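Local coordinates for fiber protein 2 (Fowl adenovirus 1, PDB 2VTW) that forms, as a homotrimer, the short fibre spikes of the virion, and through this C-terminal head domain probably attaches the virus to its host-cell receptor, at residues 102-107 and 197-202; 2-7 and 38-43. One frame throughout, in Å; residues are numbered along the deposited sequence.

Overall arrangement
Both contacts lie at one end of the C-terminal head domain, on the same side of the chain's centre, with their centres about 9 Å apart. Contact 2 comes first along the chain and pairs the start of strand 4-23 with the end of strand 28-40, the two arms of a beta hairpin. Contact 1 follows, joining the loop after strand 92-94 to the C-terminal segment that leaves strand 185-197. Asn39 and Gly42 of contact 2 bond to the segments of contact 1, so the N-terminal hairpin and the chain's C-terminal end are tied together. Both contacts also touch a second subunit, which places this corner of the fold beside the trimer interface.

Contact 1. Residues 102-107 and 197-202; sequences SFEPAR and PAARAP
Glu104 sets its CG anti to the backbone N (chi1 -174°), and the chain, extended beyond CG, carries OE1 to Arg200, which holds CG between its own N and carbonyl carbon (chi1 57°) and whose chain is bent at chi3. The two side chains cross obliquely and close a salt bridge, with Arg200 NH1 2.9 Å from Glu104 OE1 and a nearly straight N-H...O. OE1 lies in the guanidinium plane, at its edge, but is itself met from above the carboxylate plane; the two planes are 43° apart. Ala199 CB sits over one guanidinium face, offset toward the rim, and the same NH1 also bonds to Thr101 O, which should fix the rotation of the group.

Next to the salt bridge the backbones meet in a single beta bridge, Pro105 with Ala198, which joins two irregular segments of the fibre head: the loop after strand 92-94 and the chain's exit from strand 185-197. Ala199 N donates to Glu104 O at 3.0 Å, and Ala106 N to Pro197 O at 2.9 Å. Water 1 lies 2.7 Å from Glu104 O and probably donates to it, and accepts a longer bond from Arg200 N. Water 2 grips Pro197 O a second time, donating to it and to Ala106 O and so linking the two carbonyls beside the direct Ala106 N bond.

The apolar share is small: Ala106 CB rests 4.1 Å from Pro197 CB. Farther along, Ser102 OG lies beside the backbone of Pro202, 3.5 Å from Pro202 CA, its polar needs met by Ser99 O and Val203 N. Pro197 also packs on Gln36 of the second subunit, while Ala198 and Pro202 lie against Asn39 of strand 28-40.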
loop_
_atom_site.group_PDB
_atom_site.type_symbol
_atom_site.label_atom_id
_atom_site.label_comp_id
_atom_site.label_asym_id
_atom_site.label_seq_id
_atom_site.Cartn_x
_atom_site.Cartn_y
_atom_site.Cartn_z
ATOM N N SER A 102 -6.271 -13.859 -16.402
ATOM C CA SER A 102 -6.630 -13.582 -15.028
ATOM C C SER A 102 -5.697 -12.524 -14.381
ATOM O O SER A 102 -6.002 -12.018 -13.286
ATOM C CB SER A 102 -6.620 -14.869 -14.218
ATOM O OG SER A 102 -7.429 -15.868 -14.816
ATOM N N PHE A 103 -4.602 -12.171 -15.055
ATOM C CA PHE A 103 -3.645 -11.208 -14.520
ATOM C C PHE A 103 -3.528 -9.929 -15.331
ATOM O O PHE A 103 -2.661 -9.088 -15.067
ATOM C CB PHE A 103 -2.301 -11.914 -14.288
ATOM C CG PHE A 103 -2.462 -13.112 -13.473
ATOM C CD1 PHE A 103 -2.585 -13.016 -12.083
ATOM C CD2 PHE A 103 -2.656 -14.350 -14.073
ATOM C CE1 PHE A 103 -2.822 -14.137 -11.325
ATOM C CE2 PHE A 103 -2.904 -15.476 -13.304
ATOM C CZ PHE A 103 -2.992 -15.369 -11.926
ATOM N N GLU A 104 -4.444 -9.765 -16.285
ATOM C CA GLU A 104 -4.554 -8.546 -17.037
ATOM C C GLU A 104 -5.192 -7.492 -16.141
ATOM O O GLU A 104 -6.258 -7.724 -15.581
ATOM C CB GLU A 104 -5.441 -8.742 -18.256
ATOM C CG GLU A 104 -5.501 -7.538 -19.184
ATOM C CD GLU A 104 -6.574 -7.674 -20.283
ATOM O OE1 GLU A 104 -7.103 -8.803 -20.485
ATOM O OE2 GLU A 104 -6.841 -6.641 -20.947
ATOM N N PRO A 105 -4.543 -6.327 -16.029
ATOM C CA PRO A 105 -5.158 -5.235 -15.276
ATOM C C PRO A 105 -6.296 -4.587 -16.061
ATOM O O PRO A 105 -6.256 -4.543 -17.304
ATOM C CB PRO A 105 -4.007 -4.266 -15.109
ATOM C CG PRO A 105 -3.160 -4.500 -16.360
ATOM C CD PRO A 105 -3.225 -5.962 -16.571
ATOM N N ALA A 106 -7.310 -4.097 -15.351
ATOM C CA ALA A 106 -8.404 -3.379 -15.995
ATOM C C ALA A 106 -7.906 -2.148 -16.714
ATOM O O ALA A 106 -6.867 -1.586 -16.380
ATOM C CB ALA A 106 -9.529 -3.019 -14.959
ATOM N N ARG A 107 -8.646 -1.723 -17.727
ATOM C CA ARG A 107 -8.371 -0.479 -18.427
ATOM C C ARG A 107 -8.314 0.593 -17.359
ATOM O O ARG A 107 -9.147 0.594 -16.467
ATOM C CB ARG A 107 -9.528 -0.165 -19.397
ATOM C CG ARG A 107 -9.308 0.982 -20.414
ATOM C CD ARG A 107 -10.684 1.534 -20.995
ATOM N NE ARG A 107 -10.999 2.888 -20.463
ATOM C CZ ARG A 107 -12.150 3.277 -19.908
ATOM N NH1 ARG A 107 -13.191 2.463 -19.798
ATOM N NH2 ARG A 107 -12.275 4.516 -19.471
ATOM N N PRO A 197 -7.401 -2.820 -9.853
ATOM C CA PRO A 197 -8.424 -3.653 -10.426
ATOM C C PRO A 197 -7.915 -4.468 -11.606
ATOM O O PRO A 197 -7.206 -3.962 -12.463
ATOM C CB PRO A 197 -9.483 -2.643 -10.882
ATOM C CG PRO A 197 -9.258 -1.450 -9.992
ATOM C CD PRO A 197 -7.777 -1.394 -9.897
ATOM N N ALA A 198 -8.301 -5.734 -11.602
ATOM C CA ALA A 198 -8.106 -6.661 -12.704
ATOM C C ALA A 198 -9.255 -6.511 -13.693
ATOM O O ALA A 198 -10.361 -6.198 -13.290
ATOM C CB ALA A 198 -8.080 -8.091 -12.155
ATOM N N ALA A 199 -8.987 -6.775 -14.975
ATOM C CA ALA A 199 -10.027 -6.834 -16.038
ATOM C C ALA A 199 -11.146 -7.809 -15.704
ATOM O O ALA A 199 -12.290 -7.569 -16.035
ATOM C CB ALA A 199 -9.402 -7.202 -17.380
ATOM N N ARG A 200 -10.842 -8.895 -15.017
ATOM C CA ARG A 200 -11.877 -9.886 -14.701
ATOM C C ARG A 200 -11.486 -10.715 -13.493
ATOM O O ARG A 200 -10.317 -10.760 -13.148
ATOM C CB ARG A 200 -12.075 -10.823 -15.916
ATOM C CG ARG A 200 -10.796 -11.519 -16.353
ATOM C CD ARG A 200 -10.925 -12.196 -17.675
ATOM N NE ARG A 200 -11.155 -11.245 -18.758
ATOM C CZ ARG A 200 -10.233 -10.482 -19.331
ATOM N NH1 ARG A 200 -8.953 -10.523 -18.989
ATOM N NH2 ARG A 200 -10.590 -9.685 -20.305
ATOM N N ALA A 201 -12.454 -11.391 -12.872
ATOM C CA ALA A 201 -12.169 -12.420 -11.881
ATOM C C ALA A 201 -11.420 -13.576 -12.585
ATOM O O ALA A 201 -11.367 -13.622 -13.815
ATOM C CB ALA A 201 -13.465 -12.909 -11.190
ATOM N N PRO A 202 -10.761 -14.455 -11.822
ATOM C CA PRO A 202 -9.985 -15.515 -12.498
ATOM C C PRO A 202 -10.829 -16.450 -13.413
ATOM O O PRO A 202 -11.915 -16.846 -13.023
ATOM C CB PRO A 202 -9.394 -16.307 -11.330
ATOM C CG PRO A 202 -9.347 -15.275 -10.190
ATOM C CD PRO A 202 -10.618 -14.522 -10.363
HETATM O O HOH W 1 -7.829 -9.874 -15.191
HETATM O O HOH W 2 -6.307 -1.403 -13.629
#

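Contact 2. Residues 2-7 and 38-43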
loop_
_atom_site.group_PDB
_atom_site.type_symbol
_atom_site.label_atom_id
_atom_site.label_comp_id
_atom_site.label_asym_id
_atom_site.label_seq_id
_atom_site.Cartn_x
_atom_site.Cartn_y
_atom_site.Cartn_z
ATOM N N SER A 2 -12.082 -21.242 -9.097
ATOM C CA SER A 2 -11.520 -20.429 -8.011
ATOM C C SER A 2 -11.722 -18.930 -8.229
ATOM O O SER A 2 -11.511 -18.402 -9.328
ATOM C CB SER A 2 -10.011 -20.694 -7.814
ATOM O OG SER A 2 -9.593 -20.225 -6.531
ATOM N N SER A 3 -12.115 -18.247 -7.158
ATOM C CA SER A 3 -12.136 -16.791 -7.162
ATOM C C SER A 3 -10.767 -16.221 -6.802
ATOM O O SER A 3 -10.600 -15.004 -6.757
ATOM C CB SER A 3 -13.210 -16.296 -6.218
ATOM O OG SER A 3 -13.124 -16.947 -4.964
ATOM N N VAL A 4 -9.781 -17.092 -6.568
ATOM C CA VAL A 4 -8.398 -16.670 -6.302
ATOM C C VAL A 4 -7.412 -17.437 -7.199
ATOM O O VAL A 4 -7.533 -18.653 -7.342
ATOM C CB VAL A 4 -8.029 -16.899 -4.813
ATOM C CG1 VAL A 4 -6.620 -16.362 -4.548
ATOM C CG2 VAL A 4 -9.053 -16.238 -3.887
ATOM N N ALA A 5 -6.471 -16.728 -7.824
ATOM C CA ALA A 5 -5.437 -17.312 -8.677
ATOM C C ALA A 5 -4.103 -16.584 -8.460
ATOM O O ALA A 5 -4.100 -15.434 -8.052
ATOM C CB ALA A 5 -5.829 -17.240 -10.149
ATOM N N ALA A 6 -2.994 -17.281 -8.739
ATOM C CA ALA A 6 -1.613 -16.800 -8.566
ATOM C C ALA A 6 -0.781 -17.019 -9.821
ATOM O O ALA A 6 -0.929 -18.052 -10.479
ATOM C CB ALA A 6 -0.954 -17.548 -7.392
ATOM N N PHE A 7 0.097 -16.068 -10.139
ATOM C CA PHE A 7 1.137 -16.216 -11.167
ATOM C C PHE A 7 2.526 -15.850 -10.570
ATOM O O PHE A 7 2.642 -14.874 -9.806
ATOM C CB PHE A 7 0.821 -15.314 -12.363
ATOM C CG PHE A 7 1.878 -15.296 -13.427
ATOM C CD1 PHE A 7 2.200 -16.458 -14.141
ATOM C CD2 PHE A 7 2.531 -14.109 -13.762
ATOM C CE1 PHE A 7 3.161 -16.426 -15.146
ATOM C CE2 PHE A 7 3.502 -14.074 -14.774
ATOM C CZ PHE A 7 3.805 -15.237 -15.470
ATOM N N ILE A 38 -1.355 -12.124 -7.433
ATOM C CA ILE A 38 -2.581 -12.834 -7.096
ATOM C C ILE A 38 -3.778 -12.030 -7.636
ATOM O O ILE A 38 -3.728 -10.786 -7.699
ATOM C CB ILE A 38 -2.728 -13.173 -5.560
ATOM C CG1 ILE A 38 -2.822 -11.913 -4.724
ATOM C CG2 ILE A 38 -1.542 -14.131 -5.048
ATOM C CD1 ILE A 38 -3.502 -12.076 -3.335
ATOM N N ASN A 39 -4.805 -12.743 -8.097
ATOM C CA ASN A 39 -6.084 -12.137 -8.483
ATOM C C ASN A 39 -7.055 -12.679 -7.470
ATOM O O ASN A 39 -7.229 -13.892 -7.381
ATOM C CB ASN A 39 -6.522 -12.520 -9.903
ATOM C CG ASN A 39 -7.859 -11.849 -10.349
ATOM O OD1 ASN A 39 -8.732 -11.566 -9.553
ATOM N ND2 ASN A 39 -8.013 -11.665 -11.634
ATOM N N THR A 40 -7.629 -11.771 -6.668
ATOM C CA THR A 40 -8.667 -12.107 -5.714
ATOM C C THR A 40 -9.924 -11.421 -6.198
ATOM O O THR A 40 -10.089 -10.209 -6.028
ATOM C CB THR A 40 -8.333 -11.588 -4.259
ATOM O OG1 THR A 40 -7.070 -12.084 -3.846
ATOM C CG2 THR A 40 -9.352 -12.049 -3.244
ATOM N N MET A 41 -10.788 -12.200 -6.833
ATOM C CA MET A 41 -12.127 -11.790 -7.230
ATOM C C MET A 41 -12.144 -10.462 -7.978
ATOM O O MET A 41 -13.031 -9.613 -7.773
ATOM C CB MET A 41 -13.054 -11.793 -6.007
ATOM C CG MET A 41 -14.272 -12.719 -6.170
ATOM S SD MET A 41 -15.725 -12.191 -5.275
ATOM C CE MET A 41 -16.248 -13.792 -4.662
ATOM N N GLY A 42 -11.168 -10.303 -8.876
ATOM C CA GLY A 42 -11.089 -9.122 -9.734
ATOM C C GLY A 42 -10.205 -7.979 -9.265
ATOM O O GLY A 42 -10.199 -6.939 -9.899
ATOM N N MET A 43 -9.451 -8.187 -8.180
ATOM C CA MET A 43 -8.446 -7.233 -7.689
ATOM C C MET A 43 -7.071 -7.859 -7.805
ATOM O O MET A 43 -6.824 -8.936 -7.262
ATOM C CB MET A 43 -8.706 -6.865 -6.209
ATOM C CG MET A 43 -7.895 -5.630 -5.705
ATOM S SD MET A 43 -8.505 -4.076 -6.441
ATOM C CE MET A 43 -10.117 -3.966 -5.677
#
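Ala5 and Asn39 form the hydrogen-bonded pair of an antiparallel strand pairing, Ala5 N to Asn39 O at 3.0 Å and Asn39 N to Ala5 O at 2.8 Å, with Val4-Thr40 and Ala6-Ile38 the flanking non-hydrogen-bonded pairs, a short CA-H...O contact from Val4 CA to Asn39 O at 3.2 Å, and, beyond the strand ends, Met41 N continuing the pattern to Ser3 O at 2.8 Å.

Val4, Ala6, Ile38 and Thr40 share one face of the sheet. There Ile38 CG2, anti to its carbonyl carbon, comes alongside Ala6 CB at 4.2 Å. This face meets the trimer partners: Val4 packs on Val4 of the second subunit and on Thr40 of the third. Past the strand ends, Ser3 CB touches Met41 CG at 3.7 Å.

The other face carries Ala5 and Asn39. Asn39 OD1 accepts from Gly42 N at 2.8 Å, an Asx motif bracing the type I' turn from Thr40 to Met43; at Gly42 a side chain would collide with the carbonyl O of Met41, so glycine suits the position. Asn39 ND2 donates to Ser102 O and Arg200 O. One buried amide thus uses both its oxygen and its nitrogen, coupling the turn to two other parts of the chain, while apolar and threonine contacts join the opposite face to neighbouring subunits.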